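Local coordinates for foldase protein PrsA 2 (Bacillus anthracis, PDB 6VJ4) that catalyses the cis-trans isomerisation of peptidyl-prolyl bonds, helps secreted proteins to fold outside the cell and is important for secretion of the protective antigen, at residues Q95-E99 / K100-D104; G157-S161 / G162-P166; S186-G189 / Y190-I193; D205-K208 / N209-K213. One frame throughout, in Å; residues are numbered along the deposited sequence.

Contact 1 (Q95-E99 / K100-D104); sequences QSVTE and KDVKD
T98 and D101 form a capping box at the start of helix 99-104, the short helix that follows helix 76-95 after a brief loop; the contact is local, between residues three to five apart. The box is reciprocal. D101 N donates to T98 OG1 at 3.0 Å, and T98 N donates to D101 OD2 at 3.1 Å in an almost straight bond (175°). T98 can cap because its OG1 stands between its own backbone N and carbonyl carbon (chi1 67°), facing the first turn of the helix. The carboxylate of D101 does not receive T98 N within its plane: the donor stands above it, 38° out. R219 of helix 204-220 adds a long, weak ion pair to the same OD2.

The first turn then follows, with V102 N bonded to T98 O and K103 N to E99 O. V97 and V102 close its inner side: their side chains cross at about a right angle and touch through V97 CG1 and V102 CG2, 3.9 Å apart. Both are buried, V97 against R219 and V102 against Y204 and I211 of helix 204-220.

Charged side chains follow the helix one turn apart. K100 reaches D104 in a salt bridge whose hydrogen bonds are weak. E99 is held chiefly by the hydroxyl of Y204, which bonds to its OE2. A bend in the E99 chain turns its carboxylate to K103, where E99 OE2 and K103 NZ form a long salt bridge of 3.7 Å.

Contact 2 (G157-S161 / G162-P166); sequences GYFHS and GAMTP
F159 and M164, a selenomethionine, meet where the chain leaves strand 155-159 and turns toward helix 166-174, and their side chains cross at about a right angle. The CG of M164 lies over one face of the F159 ring, 3.6 Å above its plane and displaced toward the rim, where its closest atom is F159 CE2 at 3.7 Å. This is a CH-pi contact, with CG 25° off the ring normal as seen from the centroid. Bends at the second and third torsions of M164 carry SE almost straight above the ring centre, in a Met-aromatic contact at the rather long distance of 5.0 Å from the F159 centroid.

The ring is placed for this by its first torsion, 56°, which sets CG between the backbone N and the carbonyl carbon. F159 also packs on I110 and A112 of the neighbouring strand 110-117 and on F168 of helix 166-174.

A type II beta turn from H160 to A163 brings the two side chains together. It is closed by A163 N donating to H160 O at 3.1 Å, and G162 occupies the position whose positive phi, 97°, suits glycine. The methyl group of A163 packs on F159 CB at 3.9 Å. One water bridges the mouth of the turn, giving a hydrogen to H160 O and accepting from M164 N.

The CA-CB bond of S161 points away from segment 162-166, and its OG is hydrogen-bonded to E169 OE2, while E169 OE1 takes the N-H of G162.

Contact 3 (S186-G189 / Y190-I193); sequences SPNG and YHII
S186 OG and H191 NE2 are 2.7 Å apart, the tight point of a beta hairpin that joins strands 184-186 and 189-198 through a type I turn. The hydroxyl meets the imidazole at its edge, in the ring plane, and either group could be the donor. S186 OG lies between its backbone N and carbonyl carbon (chi1 85°), where it also accepts from N188 N at 3.1 Å, making an ST turn. Backbone bonds close the hairpin, S186 N to G189 O at 2.8 Å and G189 N to S186 O at 3.0 Å. The phi of G189, 138°, calls for glycine.

The loose side is the corner of the turn, where P187 and N188 are exposed and N188 CB comes no nearer to the imidazole than 4.3 Å from H191 NE2. Y190 packs on E120 and A123 of helix 120-131.

H191 is buried, edge-to-face with F168, and its ND1 is hydrogen-bonded to ND1 of H114. Histidines paired this way are characteristic of the parvulin (PpiC) fold, where they lie at the active site, as they probably do here. With S186 on NE2 and H114 on ND1, both ring nitrogens are engaged, which restrains the rotation of the imidazole.

Contact 4 (D205-K208 / N209-K213); sequences DEVK and NSIRK
V207 O gathers donors from the next turn of helix 204-220. I211 N reaches V207 O at 3.1 Å, nearly along the C=O axis. S210 OG comes to V207 O at 2.6 Å, in the carbonyl plane and on a lone pair; its chi1 of 66° swings the hydroxyl back toward the preceding turn. S210 N adds a weak bond to the same oxygen.

The helix is kinked here, since N209 N and S210 N lack their usual bonds to the turn before. Water fills in for both: one molecule accepts from N209 N at 3.0 Å and gives a hydrogen to D205 O, while another joins S210 N to E206 O. Beyond the kink, R212 N bonds to K208 O at 3.0 Å. A third water links R212 NE to K208 O, weakly at the carbonyl end, but the guanidinium has its main partner in V97 O, reached by NH1.

K208 extends back to D205, where NZ makes a salt bridge of 2.9 Å to OD1 from above the carboxylate plane. V207 CG2 touches I211 CD1 at 4.0 Å. Water inserted between N-H and C=O groups is a known feature of kinked alpha-helices, and serine hydroxyls often bond back to a carbonyl three residues earlier.

How the contacts relate
Contacts 1 and 4 belong together: helix 99-104 packs on helix 204-220 through an arginine bond to a backbone carbonyl and through apolar contacts. Contacts 2 and 3 sit within the PpiC-type isomerase domain on one antiparallel sheet, and touch where T165 packs on N188 and S186. Contact 1 borders contact 2 only lightly, through D104 and S161, whereas contacts 3 and 4 are about 29 Å apart between centres. Contacts 2 and 4 are surface contacts, one aromatic, the other bridged by water; contacts 1 and 3 are partly buried, relying respectively on a helix cap and a histidine-serine bond.

Contact 1 (Q95-E99 / K100-D104)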
loop_
_atom_site.group_PDB
_atom_site.type_symbol
_atom_site.label_atom_id
_atom_site.label_comp_id
_atom_site.label_asym_id
_atom_site.label_seq_id
_atom_site.Cartn_x
_atom_site.Cartn_y
_atom_site.Cartn_z
ATOM N N GLN A 95 6.443 -20.789 8.087
ATOM C CA GLN A 95 6.949 -21.036 6.711
ATOM C C GLN A 95 8.249 -20.261 6.464
ATOM O O GLN A 95 8.975 -20.652 5.546
ATOM C CB GLN A 95 5.875 -20.702 5.674
ATOM C CG GLN A 95 4.707 -21.677 5.724
ATOM C CD GLN A 95 3.614 -21.379 4.727
ATOM O OE1 GLN A 95 2.531 -21.951 4.791
ATOM N NE2 GLN A 95 3.892 -20.492 3.787
ATOM N N SER A 96 8.556 -19.245 7.276
ATOM C CA SER A 96 9.811 -18.466 7.083
ATOM C C SER A 96 11.036 -19.342 7.387
ATOM O O SER A 96 12.153 -18.968 6.982
ATOM C CB SER A 96 9.840 -17.241 7.960
ATOM O OG SER A 96 10.140 -17.588 9.305
ATOM N N VAL A 97 10.839 -20.451 8.093
ATOM C CA VAL A 97 11.996 -21.318 8.478
ATOM C C VAL A 97 12.278 -22.279 7.323
ATOM O O VAL A 97 11.455 -23.191 7.076
ATOM C CB VAL A 97 11.755 -22.053 9.807
ATOM C CG1 VAL A 97 12.945 -22.923 10.192
ATOM C CG2 VAL A 97 11.431 -21.083 10.936
ATOM N N THR A 98 13.400 -22.062 6.640
ATOM C CA THR A 98 13.800 -22.885 5.469
ATOM C C THR A 98 14.742 -24.001 5.923
ATOM O O THR A 98 15.310 -23.897 7.019
ATOM C CB THR A 98 14.493 -22.021 4.408
ATOM O OG1 THR A 98 15.727 -21.578 4.970
ATOM C CG2 THR A 98 13.660 -20.834 3.968
ATOM N N GLU A 99 14.898 -25.032 5.096
ATOM C CA GLU A 99 15.832 -26.137 5.412
ATOM C C GLU A 99 17.227 -25.532 5.603
ATOM O O GLU A 99 17.961 -26.033 6.466
ATOM C CB GLU A 99 15.818 -27.186 4.295
ATOM C CG GLU A 99 16.677 -28.411 4.591
ATOM C CD GLU A 99 16.212 -29.288 5.750
ATOM O OE1 GLU A 99 15.048 -29.131 6.187
ATOM O OE2 GLU A 99 17.011 -30.138 6.206
ATOM N N LYS A 100 17.571 -24.508 4.810
ATOM C CA LYS A 100 18.892 -23.831 4.966
ATOM C C LYS A 100 18.986 -23.200 6.363
ATOM O O LYS A 100 20.053 -23.323 7.001
ATOM C CB LYS A 100 19.110 -22.761 3.896
ATOM C CG LYS A 100 20.309 -21.857 4.158
ATOM C CD LYS A 100 20.767 -21.053 2.962
ATOM C CE LYS A 100 21.914 -20.120 3.301
ATOM N NZ LYS A 100 23.063 -20.853 3.884
ATOM N N ASP A 101 17.910 -22.557 6.825
ATOM C CA ASP A 101 17.903 -21.966 8.190
ATOM C C ASP A 101 18.168 -23.082 9.206
ATOM O O ASP A 101 18.951 -22.856 10.146
ATOM C CB ASP A 101 16.574 -21.286 8.530
ATOM C CG ASP A 101 16.296 -19.993 7.774
ATOM O OD1 ASP A 101 17.265 -19.301 7.422
ATOM O OD2 ASP A 101 15.094 -19.679 7.554
ATOM N N VAL A 102 17.519 -24.236 9.041
ATOM C CA VAL A 102 17.741 -25.341 10.019
ATOM C C VAL A 102 19.214 -25.769 9.955
ATOM O O VAL A 102 19.853 -25.830 11.023
ATOM C CB VAL A 102 16.762 -26.495 9.778
ATOM C CG1 VAL A 102 17.038 -27.686 10.687
ATOM C CG2 VAL A 102 15.333 -26.000 9.950
ATOM N N LYS A 103 19.741 -25.998 8.750
ATOM C CA LYS A 103 21.156 -26.423 8.613
ATOM C C LYS A 103 22.090 -25.350 9.182
ATOM O O LYS A 103 23.081 -25.735 9.782
ATOM C CB LYS A 103 21.533 -26.690 7.152
ATOM C CG LYS A 103 20.840 -27.879 6.511
ATOM C CD LYS A 103 21.368 -28.183 5.117
ATOM C CE LYS A 103 20.590 -29.268 4.408
ATOM N NZ LYS A 103 20.536 -30.515 5.207
ATOM N N ASP A 104 21.767 -24.063 9.015
ATOM C CA ASP A 104 22.636 -22.962 9.520
ATOM C C ASP A 104 22.669 -22.936 11.051
ATOM O O ASP A 104 23.561 -22.243 11.595
ATOM C CB ASP A 104 22.188 -21.590 9.014
ATOM C CG ASP A 104 22.424 -21.365 7.534
ATOM O OD1 ASP A 104 23.196 -22.158 6.929
ATOM O OD2 ASP A 104 21.818 -20.405 6.990
#

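Contact 2 (G157-S161 / G162-P166)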
loop_
_atom_site.group_PDB
_atom_site.type_symbol
_atom_site.label_atom_id
_atom_site.label_comp_id
_atom_site.label_asym_id
_atom_site.label_seq_id
_atom_site.Cartn_x
_atom_site.Cartn_y
_atom_site.Cartn_z
ATOM N N GLY A 157 26.362 -19.677 30.675
ATOM C CA GLY A 157 25.892 -21.076 30.677
ATOM C C GLY A 157 25.865 -21.623 29.257
ATOM O O GLY A 157 26.354 -20.939 28.352
ATOM N N TYR A 158 25.337 -22.831 29.089
ATOM C CA TYR A 158 25.213 -23.427 27.738
ATOM C C TYR A 158 24.053 -22.788 26.975
ATOM O O TYR A 158 22.960 -22.577 27.566
ATOM C CB TYR A 158 25.021 -24.939 27.836
ATOM C CG TYR A 158 26.317 -25.679 28.016
ATOM C CD1 TYR A 158 27.107 -25.972 26.919
ATOM C CD2 TYR A 158 26.775 -26.048 29.272
ATOM C CE1 TYR A 158 28.328 -26.611 27.055
ATOM C CE2 TYR A 158 27.983 -26.712 29.423
ATOM C CZ TYR A 158 28.753 -27.000 28.307
ATOM O OH TYR A 158 29.977 -27.572 28.441
ATOM N N PHE A 159 24.277 -22.529 25.691
ATOM C CA PHE A 159 23.227 -21.969 24.809
ATOM C C PHE A 159 23.385 -22.562 23.415
ATOM O O PHE A 159 24.476 -23.013 23.037
ATOM C CB PHE A 159 23.286 -20.442 24.785
ATOM C CG PHE A 159 24.621 -19.880 24.385
ATOM C CD1 PHE A 159 25.596 -19.629 25.343
ATOM C CD2 PHE A 159 24.909 -19.604 23.063
ATOM C CE1 PHE A 159 26.831 -19.123 24.977
ATOM C CE2 PHE A 159 26.149 -19.094 22.695
ATOM C CZ PHE A 159 27.106 -18.857 23.656
ATOM N N HIS A 160 22.280 -22.587 22.680
ATOM C CA HIS A 160 22.304 -23.108 21.295
ATOM C C HIS A 160 22.479 -21.981 20.278
ATOM O O HIS A 160 22.255 -20.804 20.587
ATOM C CB HIS A 160 21.004 -23.882 21.008
ATOM C CG HIS A 160 20.893 -25.209 21.686
ATOM N ND1 HIS A 160 21.283 -26.392 21.072
ATOM C CD2 HIS A 160 20.405 -25.559 22.898
ATOM C CE1 HIS A 160 21.049 -27.402 21.882
ATOM N NE2 HIS A 160 20.524 -26.920 23.011
ATOM N N SER A 161 22.804 -22.374 19.056
ATOM C CA SER A 161 22.879 -21.441 17.920
ATOM C C SER A 161 21.544 -20.681 17.832
ATOM O O SER A 161 20.469 -21.328 17.961
ATOM C CB SER A 161 23.140 -22.229 16.648
ATOM O OG SER A 161 23.171 -21.374 15.518
ATOM N N GLY A 162 21.597 -19.374 17.624
ATOM C CA GLY A 162 20.388 -18.536 17.544
ATOM C C GLY A 162 20.057 -17.854 18.853
ATOM O O GLY A 162 19.244 -16.911 18.826
ATOM N N ALA A 163 20.712 -18.239 19.957
ATOM C CA ALA A 163 20.395 -17.647 21.286
ATOM C C ALA A 163 20.993 -16.256 21.465
ATOM O O ALA A 163 20.409 -15.410 22.136
ATOM C CB ALA A 163 20.900 -18.551 22.385
HETATM N N MSE A 164 22.211 -16.065 20.966
HETATM C CA MSE A 164 22.900 -14.794 21.095
HETATM C C MSE A 164 22.821 -14.059 19.760
HETATM O O MSE A 164 22.276 -14.583 18.789
HETATM C CB MSE A 164 24.363 -15.014 21.494
HETATM C CG MSE A 164 24.573 -15.798 22.762
HETATM SE SE MSE A 164 23.935 -14.819 24.324
HETATM C CE MSE A 164 25.250 -13.426 24.786
ATOM N N THR A 165 23.353 -12.834 19.723
ATOM C CA THR A 165 23.384 -12.064 18.488
ATOM C C THR A 165 24.312 -12.762 17.505
ATOM O O THR A 165 25.262 -13.415 17.921
ATOM C CB THR A 165 23.840 -10.616 18.717
ATOM O OG1 THR A 165 25.204 -10.634 19.123
ATOM C CG2 THR A 165 22.990 -9.888 19.737
ATOM N N PRO A 166 24.047 -12.685 16.184
ATOM C CA PRO A 166 24.895 -13.333 15.183
ATOM C C PRO A 166 26.369 -12.920 15.326
ATOM O O PRO A 166 27.225 -13.769 15.186
ATOM C CB PRO A 166 24.344 -12.857 13.826
ATOM C CG PRO A 166 22.934 -12.386 14.115
ATOM C CD PRO A 166 22.880 -12.020 15.583
HETATM O O HOH W 1 24.106 -18.317 19.953
#

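Contact 3 (S186-G189 / Y190-I193)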
loop_
_atom_site.group_PDB
_atom_site.type_symbol
_atom_site.label_atom_id
_atom_site.label_comp_id
_atom_site.label_asym_id
_atom_site.label_seq_id
_atom_site.Cartn_x
_atom_site.Cartn_y
_atom_site.Cartn_z
ATOM N N SER A 186 29.041 -5.777 18.741
ATOM C CA SER A 186 27.645 -6.234 18.537
ATOM C C SER A 186 26.749 -5.029 18.788
ATOM O O SER A 186 27.229 -3.973 19.209
ATOM C CB SER A 186 27.283 -7.388 19.435
ATOM O OG SER A 186 26.853 -6.909 20.693
ATOM N N PRO A 187 25.431 -5.118 18.509
ATOM C CA PRO A 187 24.535 -3.998 18.775
ATOM C C PRO A 187 24.531 -3.611 20.263
ATOM O O PRO A 187 24.141 -2.515 20.572
ATOM C CB PRO A 187 23.158 -4.515 18.317
ATOM C CG PRO A 187 23.483 -5.620 17.330
ATOM C CD PRO A 187 24.754 -6.252 17.863
ATOM N N ASN A 188 24.991 -4.518 21.129
ATOM C CA ASN A 188 25.008 -4.314 22.606
ATOM C C ASN A 188 26.294 -3.587 23.047
ATOM O O ASN A 188 26.318 -3.033 24.163
ATOM C CB ASN A 188 24.863 -5.667 23.310
ATOM C CG ASN A 188 23.640 -6.435 22.846
ATOM O OD1 ASN A 188 23.706 -7.639 22.607
ATOM N ND2 ASN A 188 22.536 -5.735 22.665
ATOM N N GLY A 189 27.326 -3.565 22.204
ATOM C CA GLY A 189 28.595 -2.897 22.562
ATOM C C GLY A 189 29.775 -3.752 22.133
ATOM O O GLY A 189 29.703 -4.321 21.043
ATOM N N TYR A 190 30.816 -3.853 22.966
ATOM C CA TYR A 190 31.980 -4.694 22.609
ATOM C C TYR A 190 32.099 -5.812 23.628
ATOM O O TYR A 190 32.076 -5.531 24.854
ATOM C CB TYR A 190 33.287 -3.894 22.584
ATOM C CG TYR A 190 33.339 -2.909 21.459
ATOM C CD1 TYR A 190 33.803 -3.281 20.209
ATOM C CD2 TYR A 190 32.887 -1.611 21.641
ATOM C CE1 TYR A 190 33.828 -2.373 19.157
ATOM C CE2 TYR A 190 32.904 -0.697 20.602
ATOM C CZ TYR A 190 33.364 -1.084 19.355
ATOM O OH TYR A 190 33.381 -0.179 18.333
ATOM N N HIS A 191 32.312 -7.035 23.130
ATOM C CA HIS A 191 32.402 -8.210 24.010
ATOM C C HIS A 191 33.804 -8.787 23.998
ATOM O O HIS A 191 34.444 -8.791 22.932
ATOM C CB HIS A 191 31.500 -9.371 23.543
ATOM C CG HIS A 191 30.072 -9.032 23.339
ATOM N ND1 HIS A 191 29.100 -9.358 24.269
ATOM C CD2 HIS A 191 29.437 -8.408 22.324
ATOM C CE1 HIS A 191 27.934 -8.945 23.840
ATOM N NE2 HIS A 191 28.105 -8.350 22.649
ATOM N N ILE A 192 34.263 -9.174 25.176
ATOM C CA ILE A 192 35.441 -10.058 25.265
ATOM C C ILE A 192 34.831 -11.410 25.628
ATOM O O ILE A 192 34.129 -11.500 26.661
ATOM C CB ILE A 192 36.483 -9.573 26.266
ATOM C CG1 ILE A 192 37.044 -8.212 25.847
ATOM C CG2 ILE A 192 37.578 -10.602 26.397
ATOM C CD1 ILE A 192 37.759 -8.216 24.516
ATOM N N ILE A 193 35.072 -12.418 24.787
ATOM C CA ILE A 193 34.395 -13.732 24.943
ATOM C C ILE A 193 35.418 -14.816 25.277
ATOM O O ILE A 193 36.546 -14.801 24.693
ATOM C CB ILE A 193 33.649 -14.094 23.639
ATOM C CG1 ILE A 193 32.740 -12.972 23.141
ATOM C CG2 ILE A 193 32.902 -15.421 23.798
ATOM C CD1 ILE A 193 32.160 -13.211 21.742
#

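Contact 4 (D205-K208 / N209-K213)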
loop_
_atom_site.group_PDB
_atom_site.type_symbol
_atom_site.label_atom_id
_atom_site.label_comp_id
_atom_site.label_asym_id
_atom_site.label_seq_id
_atom_site.Cartn_x
_atom_site.Cartn_y
_atom_site.Cartn_z
ATOM N N ASP A 205 19.993 -35.531 11.091
ATOM C CA ASP A 205 18.640 -36.129 10.958
ATOM C C ASP A 205 18.016 -36.353 12.336
ATOM O O ASP A 205 16.777 -36.285 12.446
ATOM C CB ASP A 205 18.726 -37.413 10.136
ATOM C CG ASP A 205 18.949 -37.135 8.668
ATOM O OD1 ASP A 205 18.718 -35.995 8.262
ATOM O OD2 ASP A 205 19.311 -38.079 7.936
ATOM N N GLU A 206 18.847 -36.555 13.352
ATOM C CA GLU A 206 18.342 -36.871 14.704
ATOM C C GLU A 206 17.849 -35.601 15.393
ATOM O O GLU A 206 16.901 -35.713 16.175
ATOM C CB GLU A 206 19.437 -37.592 15.496
ATOM C CG GLU A 206 18.958 -38.159 16.812
ATOM C CD GLU A 206 19.983 -38.971 17.589
ATOM O OE1 GLU A 206 19.810 -39.094 18.818
ATOM O OE2 GLU A 206 20.935 -39.494 16.968
ATOM N N VAL A 207 18.413 -34.432 15.060
ATOM C CA VAL A 207 18.044 -33.182 15.789
ATOM C C VAL A 207 17.380 -32.114 14.902
ATOM O O VAL A 207 16.916 -31.130 15.483
ATOM C CB VAL A 207 19.295 -32.598 16.465
ATOM C CG1 VAL A 207 19.853 -33.541 17.517
ATOM C CG2 VAL A 207 20.345 -32.246 15.439
ATOM N N LYS A 208 17.268 -32.307 13.584
ATOM C CA LYS A 208 16.744 -31.216 12.709
ATOM C C LYS A 208 15.300 -30.834 13.091
ATOM O O LYS A 208 14.981 -29.651 13.010
ATOM C CB LYS A 208 16.887 -31.611 11.233
ATOM C CG LYS A 208 16.053 -32.810 10.774
ATOM C CD LYS A 208 16.440 -33.279 9.376
ATOM C CE LYS A 208 15.561 -34.387 8.829
ATOM N NZ LYS A 208 16.109 -34.938 7.563
ATOM N N ASN A 209 14.464 -31.787 13.504
ATOM C CA ASN A 209 13.061 -31.443 13.874
ATOM C C ASN A 209 13.080 -30.460 15.055
ATOM O O ASN A 209 12.320 -29.466 15.011
ATOM C CB ASN A 209 12.212 -32.694 14.155
ATOM C CG ASN A 209 11.847 -33.486 12.910
ATOM O OD1 ASN A 209 12.233 -33.134 11.795
ATOM N ND2 ASN A 209 11.071 -34.548 13.080
ATOM N N SER A 210 13.961 -30.690 16.033
ATOM C CA SER A 210 14.052 -29.835 17.249
ATOM C C SER A 210 14.624 -28.456 16.901
ATOM O O SER A 210 14.171 -27.464 17.495
ATOM C CB SER A 210 14.865 -30.505 18.345
ATOM O OG SER A 210 16.229 -30.654 17.970
ATOM N N ILE A 211 15.629 -28.401 16.020
ATOM C CA ILE A 211 16.180 -27.082 15.595
ATOM C C ILE A 211 15.070 -26.262 14.933
ATOM O O ILE A 211 14.951 -25.047 15.232
ATOM C CB ILE A 211 17.380 -27.291 14.651
ATOM C CG1 ILE A 211 18.534 -27.990 15.377
ATOM C CG2 ILE A 211 17.793 -25.969 14.031
ATOM C CD1 ILE A 211 19.693 -28.411 14.485
ATOM N N ARG A 212 14.288 -26.902 14.061
ATOM C CA ARG A 212 13.195 -26.195 13.343
ATOM C C ARG A 212 12.182 -25.679 14.371
ATOM O O ARG A 212 11.797 -24.507 14.270
ATOM C CB ARG A 212 12.521 -27.118 12.318
ATOM C CG ARG A 212 11.341 -26.482 11.593
ATOM C CD ARG A 212 10.736 -27.385 10.534
ATOM N NE ARG A 212 11.644 -27.580 9.412
ATOM C CZ ARG A 212 11.750 -26.763 8.370
ATOM N NH1 ARG A 212 10.996 -25.676 8.287
ATOM N NH2 ARG A 212 12.620 -27.030 7.410
ATOM N N LYS A 213 11.798 -26.528 15.324
ATOM C CA LYS A 213 10.820 -26.139 16.376
ATOM C C LYS A 213 11.348 -24.921 17.145
ATOM O O LYS A 213 10.553 -23.990 17.381
ATOM C CB LYS A 213 10.559 -27.319 17.315
ATOM C CG LYS A 213 9.625 -27.021 18.485
ATOM C CD LYS A 213 9.363 -28.216 19.370
ATOM C CE LYS A 213 8.610 -29.323 18.662
ATOM N NZ LYS A 213 8.212 -30.398 19.602
HETATM O O HOH W 2 14.881 -34.727 13.867
HETATM O O HOH W 3 14.764 -33.608 16.407
HETATM O O HOH W 4 13.533 -29.945 10.305
#